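Local coordinates for RimK domain protein ATP-grasp (Sphaerobacter thermophilus, PDB 5I47), which probably binds ATP as a RimK/LysX-type ATP-grasp ligase, and is a putative enzyme of lysine biosynthesis, at the interface of chains A and B. Residues are numbered along the deposited sequence; one frame, centred on the assembly and turned at random. Chains: chain A/B, RimK domain protein ATP-grasp.

The interface of chains A and B. Residues chain A 43-45; chain B 93, 96, 100, 109-111.
A:Pro44 pushes its ring between helix 92-101 and strand 109-112 of chain B. It is the main apolar element of this patch and has 75 Å² of its surface hidden by the partner. The patch is part of a two-fold symmetric interface between two copies of the protein, so it recurs with the chains exchanged. The deposited assembly is a dimer, which may or may not be the form in solution.

The apolar contacts centre on the ring. CG of A:Pro44 meets the methyl CD2 of B:Leu96 at 3.6 Å, approaching at a slant. From the strand side, methyl CG2 of B:Val111 reaches the same CG of A:Pro44 at 3.8 Å. Ring atom CB of A:Pro44 lies 3.8 Å from CD1 of B:Ile100. The extended end of B:Ile100, with chi2 at -178°, carries that methyl to the ring. The ring thus touches methyl groups of both a helix and a strand, and these are van der Waals contacts.

Next to the ring, A:Ser43 packs on B:Arg110. The aliphatic CD of B:Arg110 rests 3.9 Å from CA of A:Ser43. The arginine chain bends at chi2 (-59°), and the guanidinium of B:Arg110 turns one face to OG of A:Ser43, which sits over the centre of the group, 4.2 Å above its plane.

A hydrogen bond within chain B probably helps to hold this arginine in place. NH1 of B:Arg110 gives it to the backbone O of B:Thr109, 2.5 Å away. An alanine in place of B:Arg110 would probably take away the CD and guanidinium packing against A:Ser43 and leave the carbonyl of B:Thr109 without this donor. The bond lies close to the guanidinium plane, but NH1 of B:Arg110 stands above the carbonyl plane of B:Thr109, 62° out of it.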
ATOM      1  N   SER A  43       7.052  18.365   0.347  1.00 26.77           N
ATOM      2  CA  SER A  43       8.402  17.960  -0.019  1.00 31.96           C
ATOM      3  C   SER A  43       8.810  16.748   0.810  1.00 32.79           C
ATOM      4  O   SER A  43       8.721  16.793   2.040  1.00 31.51           O
ATOM      5  CB  SER A  43       9.387  19.104   0.205  1.00 40.96           C
ATOM      6  OG  SER A  43      10.721  18.688  -0.042  1.00 50.27           O
ATOM      7  N   PRO A  44       9.250  15.657   0.179  1.00 31.48           N
ATOM      8  CA  PRO A  44       9.606  14.458   0.955  1.00 29.81           C
ATOM      9  C   PRO A  44      10.782  14.670   1.889  1.00 35.93           C
ATOM     10  O   PRO A  44      10.882  13.976   2.908  1.00 39.23           O
ATOM     11  CB  PRO A  44       9.937  13.425  -0.131  1.00 25.48           C
ATOM     12  CG  PRO A  44       9.302  13.946  -1.369  1.00 28.55           C
ATOM     13  CD  PRO A  44       9.374  15.432  -1.268  1.00 31.67           C
ATOM     14  N   ALA A  45      11.684  15.599   1.566  1.00 41.17           N
ATOM     15  CA  ALA A  45      12.836  15.846   2.427  1.00 41.88           C
ATOM     16  C   ALA A  45      12.392  16.290   3.816  1.00 40.69           C
ATOM     17  O   ALA A  45      12.779  15.690   4.826  1.00 43.49           O
ATOM     18  CB  ALA A  45      13.754  16.889   1.785  1.00 41.98           C
TER
HETATM   19  N   MSE B  93       6.558   5.814  -3.044  1.00 26.85           N
HETATM   20  CA  MSE B  93       6.717   6.703  -1.902  1.00 24.26           C
HETATM   21  C   MSE B  93       7.710   6.136  -0.891  1.00 22.21           C
HETATM   22  O   MSE B  93       8.593   6.848  -0.406  1.00 22.65           O
HETATM   23  CB  MSE B  93       5.369   6.950  -1.226  1.00 29.37           C
HETATM   24  CG  MSE B  93       5.453   7.836   0.000  1.00 36.55           C
HETATM   25 SE   MSE B  93       5.939   9.675  -0.444  1.00 52.70          SE
HETATM   26  CE  MSE B  93       7.706   9.787   0.393  1.00 42.71           C
ATOM     27  N   LEU B  96      11.127   6.227  -2.404  1.00 28.23           N
ATOM     28  CA  LEU B  96      11.635   7.593  -2.426  1.00 25.28           C
ATOM     29  C   LEU B  96      12.186   8.000  -1.064  1.00 22.04           C
ATOM     30  O   LEU B  96      13.286   8.556  -0.967  1.00 19.60           O
ATOM     31  CB  LEU B  96      10.530   8.551  -2.871  1.00 22.11           C
ATOM     32  CG  LEU B  96      10.866  10.041  -2.809  1.00 22.02           C
ATOM     33  CD1 LEU B  96      12.084  10.349  -3.680  1.00 21.33           C
ATOM     34  CD2 LEU B  96       9.659  10.878  -3.233  1.00 20.08           C
ATOM     35  N   ILE B 100      16.222   8.763  -0.159  1.00 23.83           N
ATOM     36  CA  ILE B 100      16.584  10.044   0.443  1.00 22.94           C
ATOM     37  C   ILE B 100      17.353   9.827   1.740  1.00 26.02           C
ATOM     38  O   ILE B 100      18.413  10.424   1.961  1.00 31.29           O
ATOM     39  CB  ILE B 100      15.327  10.904   0.668  1.00 21.95           C
ATOM     40  CG1 ILE B 100      14.739  11.351  -0.676  1.00 21.34           C
ATOM     41  CG2 ILE B 100      15.642  12.097   1.561  1.00 17.89           C
ATOM     42  CD1 ILE B 100      13.535  12.250  -0.544  1.00 16.66           C
ATOM     43  N   THR B 109      11.099  15.973  -6.257  1.00 26.23           N
ATOM     44  CA  THR B 109       9.790  15.341  -6.187  1.00 25.78           C
ATOM     45  C   THR B 109       8.915  16.072  -5.182  1.00 22.80           C
ATOM     46  O   THR B 109       9.401  16.594  -4.178  1.00 26.65           O
ATOM     47  CB  THR B 109       9.913  13.859  -5.802  1.00 26.14           C
ATOM     48  OG1 THR B 109      10.791  13.203  -6.726  1.00 28.31           O
ATOM     49  CG2 THR B 109       8.556  13.167  -5.835  1.00 23.84           C
ATOM     50  N   ARG B 110       7.616  16.122  -5.478  1.00 24.54           N
ATOM     51  CA  ARG B 110       6.608  16.600  -4.546  1.00 29.17           C
ATOM     52  C   ARG B 110       5.500  15.564  -4.426  1.00 29.59           C
ATOM     53  O   ARG B 110       5.088  14.963  -5.423  1.00 30.91           O
ATOM     54  CB  ARG B 110       6.013  17.942  -4.990  1.00 34.71           C
ATOM     55  CG  ARG B 110       6.988  19.097  -4.970  1.00 37.17           C
ATOM     56  CD  ARG B 110       7.553  19.318  -3.577  1.00 39.88           C
ATOM     57  NE  ARG B 110       8.600  20.339  -3.581  1.00 42.63           N
ATOM     58  CZ  ARG B 110       9.856  20.120  -3.959  1.00 43.61           C
ATOM     59  NH1 ARG B 110      10.233  18.917  -4.369  1.00 42.73           N
ATOM     60  NH2 ARG B 110      10.739  21.109  -3.932  1.00 48.10           N
ATOM     61  N   VAL B 111       5.016  15.367  -3.206  1.00 27.59           N
ATOM     62  CA  VAL B 111       3.892  14.480  -2.938  1.00 26.95           C
ATOM     63  C   VAL B 111       2.642  15.347  -2.886  1.00 25.02           C
ATOM     64  O   VAL B 111       2.489  16.181  -1.987  1.00 24.55           O
ATOM     65  CB  VAL B 111       4.087  13.695  -1.632  1.00 27.30           C
ATOM     66  CG1 VAL B 111       3.114  12.529  -1.569  1.00 25.95           C
ATOM     67  CG2 VAL B 111       5.528  13.212  -1.515  1.00 23.18           C
TER